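Local coordinates for protein prefoldin beta subunit 2 (Thermococcus sp., PDB 3AEI) that probably serves as a beta subunit of prefoldin, the coiled-coil chaperone that captures unfolded proteins and delivers them to a group II chaperonin, at residues Q10-Q15 with K81-E86; E34-I37 with E43-I46; A3-E8 with M88-K93. All coordinates share one frame; numbering follows the deposited sequence. Where two conformers were deposited one is given.

From the N terminus, helix 2-37 meets the returning helix 59-93 first through A3-E8, then one step further on through Q10-Q15, before its far end enters interaction 2. Interaction 2 is short-range: E34-I37 packs against E43-I46 across a five-residue loop, where the chain leaves the helix for strand 46-50. After the hairpin of strands the chain runs back along helix 59-93, so that K81-E86 closes interaction 1 and M88-K93 closes interaction 3 around it. The loops are concentric, with none crossing. Interactions 1 and 3 touch, L13 and Q10 meeting L91, and join the two helices near the chain termini; interaction 2 lies about 36 Å from interaction 1, centre to centre.

Interaction 1. Residues Q10-Q15 with K81-E86; sequences QLELQQ and KKREKE
E12 and R83 form the salt bridge of this contact, and it is also a hydrogen bond: R83 NH2 donates to E12 OE2 over 3.1 Å with an N-H...O angle of 157°. The carboxylate oxygen accepts through its anti lone pair, turned away from OE1, and sits at the edge of the guanidinium, close to its plane. The two flat groups are nevertheless twisted 50° apart. E12 reaches across as an extended chain, whereas R83 bends at chi3 (67°) to bring its guanidinium round to it. An alanine in place of E12 would remove the carboxylate and would probably leave R83 NH2 without this partner and its charged end freer to turn.

Beside this bridge L13 supplies the apolar part. Its CD1 lies 3.8 Å from E84 CB and 4.0 Å from E84 CG, so the leucine rests on the aliphatic stem of a buried glutamate. The acid end of E84 is satisfied elsewhere, with both oxygens hydrogen-bonded and OE2 in a salt bridge to R20 on the opposing helix.

L13 and E84 are nearest in backbone terms, with CA atoms 5.9 Å apart. The contact thus joins the antiparallel helices 2-37 and 59-93 of the prefoldin coiled coil, where I16 touches R83 and E84, and I87 touches E12 and L13.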
loop_
_atom_site.group_PDB
_atom_site.type_symbol
_atom_site.label_atom_id
_atom_site.label_comp_id
_atom_site.label_asym_id
_atom_site.label_seq_id
_atom_site.Cartn_x
_atom_site.Cartn_y
_atom_site.Cartn_z
ATOM N N GLN A 10 -20.347 -14.966 10.947
ATOM C CA GLN A 10 -19.885 -13.613 11.170
ATOM C C GLN A 10 -18.481 -13.393 10.633
ATOM O O GLN A 10 -18.174 -12.314 10.118
ATOM C CB GLN A 10 -19.929 -13.286 12.665
ATOM C CG GLN A 10 -21.320 -13.232 13.183
ATOM C CD GLN A 10 -21.350 -13.208 14.710
ATOM O OE1 GLN A 10 -20.393 -13.629 15.369
ATOM N NE2 GLN A 10 -22.455 -12.726 15.273
ATOM N N LEU A 11 -17.638 -14.417 10.765
ATOM C CA LEU A 11 -16.265 -14.323 10.272
ATOM C C LEU A 11 -16.295 -14.195 8.743
ATOM O O LEU A 11 -15.561 -13.396 8.167
ATOM C CB LEU A 11 -15.491 -15.580 10.630
ATOM C CG LEU A 11 -14.049 -15.443 11.112
ATOM C CD1 LEU A 11 -13.286 -16.666 10.610
ATOM C CD2 LEU A 11 -13.394 -14.155 10.604
ATOM N N GLU A 12 -17.150 -14.981 8.102
ATOM C CA GLU A 12 -17.262 -14.952 6.649
ATOM C C GLU A 12 -17.817 -13.620 6.183
ATOM O O GLU A 12 -17.331 -13.034 5.208
ATOM C CB GLU A 12 -18.172 -16.077 6.163
ATOM C CG GLU A 12 -18.143 -16.230 4.660
ATOM C CD GLU A 12 -19.115 -17.271 4.161
ATOM O OE1 GLU A 12 -19.714 -17.975 5.005
ATOM O OE2 GLU A 12 -19.279 -17.382 2.923
ATOM N N LEU A 13 -18.814 -13.122 6.906
ATOM C CA LEU A 13 -19.423 -11.855 6.552
ATOM C C LEU A 13 -18.399 -10.717 6.637
ATOM O O LEU A 13 -18.316 -9.861 5.743
ATOM C CB LEU A 13 -20.615 -11.610 7.466
ATOM C CG LEU A 13 -21.312 -10.272 7.318
ATOM C CD1 LEU A 13 -22.012 -10.223 5.955
ATOM C CD2 LEU A 13 -22.353 -10.123 8.437
ATOM N N GLN A 14 -17.590 -10.702 7.696
ATOM C CA GLN A 14 -16.604 -9.647 7.839
ATOM C C GLN A 14 -15.596 -9.680 6.695
ATOM O O GLN A 14 -15.204 -8.639 6.171
ATOM C CB GLN A 14 -15.839 -9.782 9.165
ATOM C CG GLN A 14 -14.654 -8.793 9.299
ATOM C CD GLN A 14 -13.313 -9.352 8.801
ATOM O OE1 GLN A 14 -12.695 -8.801 7.888
ATOM N NE2 GLN A 14 -12.857 -10.444 9.414
ATOM N N GLN A 15 -15.198 -10.877 6.272
ATOM C CA GLN A 15 -14.200 -10.928 5.224
ATOM C C GLN A 15 -14.764 -10.443 3.913
ATOM O O GLN A 15 -14.064 -9.746 3.160
ATOM C CB GLN A 15 -13.619 -12.338 5.124
ATOM C CG GLN A 15 -12.920 -12.752 6.416
ATOM C CD GLN A 15 -12.271 -14.120 6.325
ATOM O OE1 GLN A 15 -12.604 -14.911 5.447
ATOM N NE2 GLN A 15 -11.362 -14.415 7.257
ATOM N N LYS A 81 -22.266 -8.215 -2.282
ATOM C CA LYS A 81 -23.397 -7.767 -1.487
ATOM C C LYS A 81 -24.488 -8.849 -1.462
ATOM O O LYS A 81 -25.191 -9.015 -0.466
ATOM C CB LYS A 81 -23.944 -6.411 -1.997
ATOM C CG LYS A 81 -23.020 -5.217 -1.621
ATOM C CD LYS A 81 -23.531 -3.820 -2.022
ATOM C CE LYS A 81 -24.580 -3.296 -1.048
ATOM N NZ LYS A 81 -24.904 -1.854 -1.287
ATOM N N LYS A 82 -24.613 -9.613 -2.532
ATOM C CA LYS A 82 -25.629 -10.651 -2.520
ATOM C C LYS A 82 -25.196 -11.774 -1.552
ATOM O O LYS A 82 -26.049 -12.351 -0.866
ATOM C CB LYS A 82 -25.898 -11.125 -3.958
ATOM C CG LYS A 82 -26.063 -12.596 -4.136
ATOM C CD LYS A 82 -24.701 -13.248 -4.140
ATOM C CE LYS A 82 -23.958 -13.066 -5.453
ATOM N NZ LYS A 82 -22.663 -13.799 -5.401
ATOM N N ARG A 83 -23.892 -12.062 -1.466
ATOM C CA ARG A 83 -23.395 -13.074 -0.517
ATOM C C ARG A 83 -23.592 -12.539 0.911
ATOM O O ARG A 83 -23.940 -13.304 1.815
ATOM C CB ARG A 83 -21.900 -13.397 -0.732
ATOM C CG ARG A 83 -21.564 -14.387 -1.878
ATOM C CD ARG A 83 -20.024 -14.668 -2.020
ATOM N NE ARG A 83 -19.465 -15.393 -0.875
ATOM C CZ ARG A 83 -18.168 -15.474 -0.574
ATOM N NH1 ARG A 83 -17.265 -14.871 -1.335
ATOM N NH2 ARG A 83 -17.775 -16.148 0.505
ATOM N N GLU A 84 -23.383 -11.238 1.121
ATOM C CA GLU A 84 -23.569 -10.651 2.465
ATOM C C GLU A 84 -25.042 -10.774 2.849
ATOM O O GLU A 84 -25.384 -10.979 4.007
ATOM C CB GLU A 84 -23.224 -9.160 2.495
ATOM C CG GLU A 84 -21.787 -8.821 2.222
ATOM C CD GLU A 84 -21.552 -7.318 2.139
ATOM O OE1 GLU A 84 -22.159 -6.565 2.941
ATOM O OE2 GLU A 84 -20.746 -6.885 1.274
ATOM N N LYS A 85 -25.905 -10.606 1.851
ATOM C CA LYS A 85 -27.349 -10.668 2.033
ATOM C C LYS A 85 -27.747 -12.041 2.554
ATOM O O LYS A 85 -28.464 -12.162 3.557
ATOM C CB LYS A 85 -28.026 -10.391 0.686
ATOM C CG LYS A 85 -29.544 -10.519 0.661
ATOM C CD LYS A 85 -30.231 -9.381 1.397
ATOM C CE LYS A 85 -31.632 -9.118 0.829
ATOM N NZ LYS A 85 -32.493 -10.340 0.784
ATOM N N GLU A 86 -27.254 -13.074 1.886
ATOM C CA GLU A 86 -27.554 -14.455 2.274
ATOM C C GLU A 86 -27.131 -14.740 3.717
ATOM O O GLU A 86 -27.900 -15.304 4.512
ATOM C CB GLU A 86 -26.833 -15.426 1.346
ATOM C CG GLU A 86 -27.269 -15.301 -0.103
ATOM C CD GLU A 86 -26.323 -15.993 -1.076
ATOM O OE1 GLU A 86 -26.678 -16.086 -2.270
ATOM O OE2 GLU A 86 -25.228 -16.434 -0.656
#

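Interaction 2. Residues E34-I37 with E43-I46; sequences EGII and ERRI
I37, in the last turn of helix 2-37, brings its CA to 7.4 Å from the CA of R44, in a segment whose backbone is extended (R44 phi/psi -140°/120°). No hydrogen bond joins the two segments directly, so the side chains and one water make the contact.

I36 lays its methyl CG2 over one face of the R44 guanidinium, 3.5 Å from CZ and above the middle of the group. The CG2 branch stands anti to the backbone N of I36, and the R44 chain, extended from CG to NE, runs across it at about a right angle. At the edge of the guanidinium a water accepts from R44 NE at 2.8 Å and makes a weak bond to I36 O at 3.3 Å. The remaining nitrogens bind a second subunit, another copy of this protein: NH2 forms a salt bridge with E61 of that subunit and NH1 a hydrogen bond to the backbone O of its E56, which probably limits rotation of the guanidinium that I36 covers.

Next to this, the I46 CD1 methyl packs on I37, 3.9 Å from the CG2 methyl and 4.0 Å from the CG1 methylene. Both side chains are buried.

The contact lies where helix 2-37 hands over to strand 46-50, which pairs with strand 53-57. I37 and I46 also reach helix 59-93 at K59 and A62, while F50 and V55 of the second subunit pack onto I36 and I37.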
loop_
_atom_site.group_PDB
_atom_site.type_symbol
_atom_site.label_atom_id
_atom_site.label_comp_id
_atom_site.label_asym_id
_atom_site.label_seq_id
_atom_site.Cartn_x
_atom_site.Cartn_y
_atom_site.Cartn_z
ATOM N N GLU A 34 -13.392 11.347 -12.308
ATOM C CA GLU A 34 -14.132 11.597 -13.565
ATOM C C GLU A 34 -14.793 12.970 -13.515
ATOM O O GLU A 34 -14.753 13.724 -14.480
ATOM C CB GLU A 34 -15.183 10.518 -13.784
ATOM C CG GLU A 34 -15.675 10.429 -15.217
ATOM C CD GLU A 34 -16.597 9.240 -15.398
ATOM O OE1 GLU A 34 -16.611 8.648 -16.494
ATOM O OE2 GLU A 34 -17.305 8.893 -14.434
ATOM N N GLY A 35 -15.365 13.309 -12.367
ATOM C CA GLY A 35 -15.988 14.621 -12.249
ATOM C C GLY A 35 -15.016 15.756 -12.489
ATOM O O GLY A 35 -15.386 16.754 -13.119
ATOM N N ILE A 36 -13.780 15.616 -12.005
ATOM C CA ILE A 36 -12.769 16.644 -12.183
ATOM C C ILE A 36 -12.280 16.695 -13.630
ATOM O O ILE A 36 -12.128 17.778 -14.242
ATOM C CB ILE A 36 -11.551 16.389 -11.290
ATOM C CG1 ILE A 36 -11.993 16.441 -9.817
ATOM C CG2 ILE A 36 -10.435 17.374 -11.622
ATOM C CD1 ILE A 36 -10.898 16.301 -8.827
ATOM N N ILE A 37 -12.020 15.515 -14.174
ATOM C CA ILE A 37 -11.502 15.425 -15.530
ATOM C C ILE A 37 -12.465 15.994 -16.553
ATOM O O ILE A 37 -12.039 16.532 -17.575
ATOM C CB ILE A 37 -11.201 13.943 -15.857
ATOM C CG1 ILE A 37 -9.989 13.492 -15.032
ATOM C CG2 ILE A 37 -10.916 13.749 -17.342
ATOM C CD1 ILE A 37 -9.881 11.931 -14.917
ATOM N N GLU A 43 -6.762 22.619 -19.301
ATOM C CA GLU A 43 -5.705 21.635 -19.321
ATOM C C GLU A 43 -5.365 21.008 -17.991
ATOM O O GLU A 43 -5.045 21.696 -17.020
ATOM C CB GLU A 43 -4.438 22.244 -19.927
ATOM C CG GLU A 43 -4.055 21.700 -21.305
ATOM C CD GLU A 43 -5.207 21.711 -22.308
ATOM O OE1 GLU A 43 -5.996 20.739 -22.326
ATOM O OE2 GLU A 43 -5.324 22.695 -23.074
ATOM N N ARG A 44 -5.483 19.688 -17.958
ATOM C CA ARG A 44 -5.100 18.904 -16.796
ATOM C C ARG A 44 -4.440 17.677 -17.360
ATOM O O ARG A 44 -5.068 16.900 -18.109
ATOM C CB ARG A 44 -6.277 18.389 -15.952
ATOM C CG ARG A 44 -7.050 19.413 -15.131
ATOM C CD ARG A 44 -8.230 18.723 -14.405
ATOM N NE ARG A 44 -9.177 19.712 -13.869
ATOM C CZ ARG A 44 -9.034 20.362 -12.712
ATOM N NH1 ARG A 44 -7.981 20.137 -11.928
ATOM N NH2 ARG A 44 -9.939 21.238 -12.330
ATOM N N ARG A 45 -3.183 17.500 -16.993
ATOM C CA ARG A 45 -2.458 16.318 -17.395
ATOM C C ARG A 45 -2.995 15.180 -16.521
ATOM O O ARG A 45 -3.435 15.409 -15.397
ATOM C CB ARG A 45 -0.964 16.506 -17.144
ATOM C CG ARG A 45 -0.316 17.503 -18.129
ATOM C CD ARG A 45 1.205 17.389 -17.994
ATOM N NE ARG A 45 1.956 18.365 -18.771
ATOM C CZ ARG A 45 2.438 18.152 -19.989
ATOM N NH1 ARG A 45 2.243 16.986 -20.587
ATOM N NH2 ARG A 45 3.137 19.101 -20.602
ATOM N N ILE A 46 -2.986 13.965 -17.064
ATOM C CA ILE A 46 -3.451 12.793 -16.328
ATOM C C ILE A 46 -2.427 11.665 -16.521
ATOM O O ILE A 46 -1.859 11.475 -17.614
ATOM C CB ILE A 46 -4.810 12.289 -16.847
ATOM C CG1 ILE A 46 -5.860 13.428 -16.780
ATOM C CG2 ILE A 46 -5.275 11.142 -15.985
ATOM C CD1 ILE A 46 -7.110 13.160 -17.719
HETATM O O HOH W 1 -10.549 19.865 -16.260
#

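Interaction 3. Residues A3-E8 with M88-K93; sequences AVRAYE and MEELSK
R5, the first residue of A3-E8 to touch the opposite helix, reaches across to E90. Its chain bends at chi2 (-81°), and the end carries NH2 to 3.1 Å from E90 OE1. The pair is a salt bridge without a hydrogen bond: OE1 stands oblique to the guanidinium, only 3.6 Å from R5 CZ, and the two flat groups are turned 60° apart. R5 was modelled in two conformers and the bridge belongs to one of them, so its persistence is doubtful. E90, for its part, starts from a CB directed at the partner helix and runs extended to its carboxylate; the two side chains cross at about a right angle.

A6 follows, and within these two segments the backbones are closest here, its CA 6.3 Å from that of L91. L91 lays one branch, CD2, against this small residue, at 4.0 Å from A6 CB and 3.8 Å from A6 O. The methyl side chain of A6 takes up little width, so the leucine tip can lie close to the backbone itself. The same leucine touches L9 and Q10 one turn on, and E90 also touches L9.

Near the N terminus of one helix and the C-terminal end of the other, the contact thus sets a modest apolar touch beside a charged pair. Because that pair lies at the surface and R5 has two modelled conformers, its electrostatic attraction is likely to be weaker than the short distance suggests, and the A6-L91 packing is probably the more constant part.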
loop_
_atom_site.group_PDB
_atom_site.type_symbol
_atom_site.label_atom_id
_atom_site.label_comp_id
_atom_site.label_asym_id
_atom_site.label_seq_id
_atom_site.Cartn_x
_atom_site.Cartn_y
_atom_site.Cartn_z
ATOM N N ALA A 3 -23.976 -20.704 18.777
ATOM C CA ALA A 3 -23.017 -19.625 18.926
ATOM C C ALA A 3 -21.826 -19.793 17.969
ATOM O O ALA A 3 -21.335 -18.819 17.393
ATOM C CB ALA A 3 -22.531 -19.558 20.366
ATOM N N VAL A 4 -21.368 -21.026 17.807
ATOM C CA VAL A 4 -20.232 -21.312 16.939
ATOM C C VAL A 4 -20.593 -21.165 15.455
ATOM O O VAL A 4 -19.800 -20.623 14.672
ATOM C CB VAL A 4 -19.660 -22.716 17.280
ATOM C CG1 VAL A 4 -18.654 -23.169 16.221
ATOM C CG2 VAL A 4 -18.995 -22.644 18.669
ATOM N N ARG A 5 -21.783 -21.625 15.073
ATOM C CA ARG A 5 -22.233 -21.514 13.688
ATOM C C ARG A 5 -22.380 -20.021 13.365
ATOM O O ARG A 5 -22.039 -19.576 12.269
ATOM C CB ARG A 5 -23.573 -22.239 13.513
ATOM C CG ARG A 5 -23.908 -22.663 12.082
ATOM C CD ARG A 5 -24.481 -21.522 11.270
ATOM N NE ARG A 5 -24.836 -21.917 9.907
ATOM C CZ ARG A 5 -23.961 -22.180 8.940
ATOM N NH1 ARG A 5 -22.657 -22.099 9.170
ATOM N NH2 ARG A 5 -24.392 -22.510 7.734
ATOM N N ALA A 6 -22.884 -19.248 14.325
ATOM C CA ALA A 6 -23.047 -17.818 14.121
ATOM C C ALA A 6 -21.687 -17.133 13.995
ATOM O O ALA A 6 -21.496 -16.280 13.128
ATOM C CB ALA A 6 -23.839 -17.185 15.274
ATOM N N TYR A 7 -20.733 -17.512 14.841
ATOM C CA TYR A 7 -19.408 -16.875 14.801
ATOM C C TYR A 7 -18.761 -17.100 13.440
ATOM O O TYR A 7 -18.150 -16.201 12.865
ATOM C CB TYR A 7 -18.511 -17.443 15.899
ATOM C CG TYR A 7 -17.101 -16.914 15.849
ATOM C CD1 TYR A 7 -16.794 -15.641 16.317
ATOM C CD2 TYR A 7 -16.072 -17.713 15.375
ATOM C CE1 TYR A 7 -15.488 -15.185 16.321
ATOM C CE2 TYR A 7 -14.777 -17.273 15.373
ATOM C CZ TYR A 7 -14.485 -16.016 15.845
ATOM O OH TYR A 7 -13.175 -15.607 15.837
ATOM N N GLU A 8 -18.893 -18.310 12.920
ATOM C CA GLU A 8 -18.313 -18.621 11.619
ATOM C C GLU A 8 -19.020 -17.894 10.482
ATOM O O GLU A 8 -18.398 -17.568 9.469
ATOM C CB GLU A 8 -18.309 -20.126 11.400
ATOM C CG GLU A 8 -17.448 -20.823 12.437
ATOM C CD GLU A 8 -17.297 -22.293 12.180
ATOM O OE1 GLU A 8 -16.679 -22.979 13.019
ATOM O OE2 GLU A 8 -17.794 -22.760 11.136
ATOM N N MET A 88 -26.495 -12.567 6.166
ATOM C CA MET A 88 -27.254 -11.819 7.155
ATOM C C MET A 88 -28.594 -12.506 7.415
ATOM O O MET A 88 -29.098 -12.499 8.541
ATOM C CB MET A 88 -27.448 -10.369 6.694
ATOM C CG MET A 88 -26.143 -9.609 6.669
ATOM S SD MET A 88 -26.320 -7.886 6.205
ATOM C CE MET A 88 -26.463 -8.018 4.461
ATOM N N GLU A 89 -29.158 -13.120 6.382
ATOM C CA GLU A 89 -30.426 -13.815 6.537
ATOM C C GLU A 89 -30.240 -15.071 7.387
ATOM O O GLU A 89 -31.085 -15.385 8.227
ATOM C CB GLU A 89 -31.009 -14.187 5.171
ATOM C CG GLU A 89 -31.229 -13.001 4.247
ATOM C CD GLU A 89 -31.834 -13.398 2.907
ATOM O OE1 GLU A 89 -31.483 -14.486 2.397
ATOM O OE2 GLU A 89 -32.649 -12.615 2.358
ATOM N N GLU A 90 -29.144 -15.792 7.178
ATOM C CA GLU A 90 -28.907 -16.998 7.973
ATOM C C GLU A 90 -28.760 -16.587 9.427
ATOM O O GLU A 90 -29.338 -17.199 10.325
ATOM C CB GLU A 90 -27.634 -17.721 7.550
ATOM C CG GLU A 90 -27.700 -18.466 6.242
ATOM C CD GLU A 90 -26.431 -19.268 5.978
ATOM O OE1 GLU A 90 -26.103 -20.160 6.791
ATOM O OE2 GLU A 90 -25.758 -19.002 4.961
ATOM N N LEU A 91 -27.970 -15.548 9.655
ATOM C CA LEU A 91 -27.752 -15.063 11.006
ATOM C C LEU A 91 -29.083 -14.700 11.649
ATOM O O LEU A 91 -29.271 -14.903 12.844
ATOM C CB LEU A 91 -26.817 -13.847 10.999
ATOM C CG LEU A 91 -25.346 -14.247 10.811
ATOM C CD1 LEU A 91 -24.467 -13.037 10.559
ATOM C CD2 LEU A 91 -24.881 -14.984 12.041
ATOM N N SER A 92 -30.013 -14.187 10.848
ATOM C CA SER A 92 -31.318 -13.793 11.372
ATOM C C SER A 92 -32.169 -15.012 11.746
ATOM O O SER A 92 -32.861 -15.003 12.767
ATOM C CB SER A 92 -32.045 -12.923 10.343
ATOM O OG SER A 92 -32.831 -11.948 10.995
ATOM N N LYS A 93 -32.111 -16.060 10.929
ATOM C CA LYS A 93 -32.868 -17.282 11.192
ATOM C C LYS A 93 -32.393 -18.032 12.444
ATOM O O LYS A 93 -33.139 -18.829 13.009
ATOM C CB LYS A 93 -32.785 -18.224 9.987
ATOM C CG LYS A 93 -33.432 -17.681 8.727
ATOM C CD LYS A 93 -33.121 -18.549 7.510
ATOM C CE LYS A 93 -33.710 -17.954 6.231
ATOM N NZ LYS A 93 -33.302 -18.716 5.017
#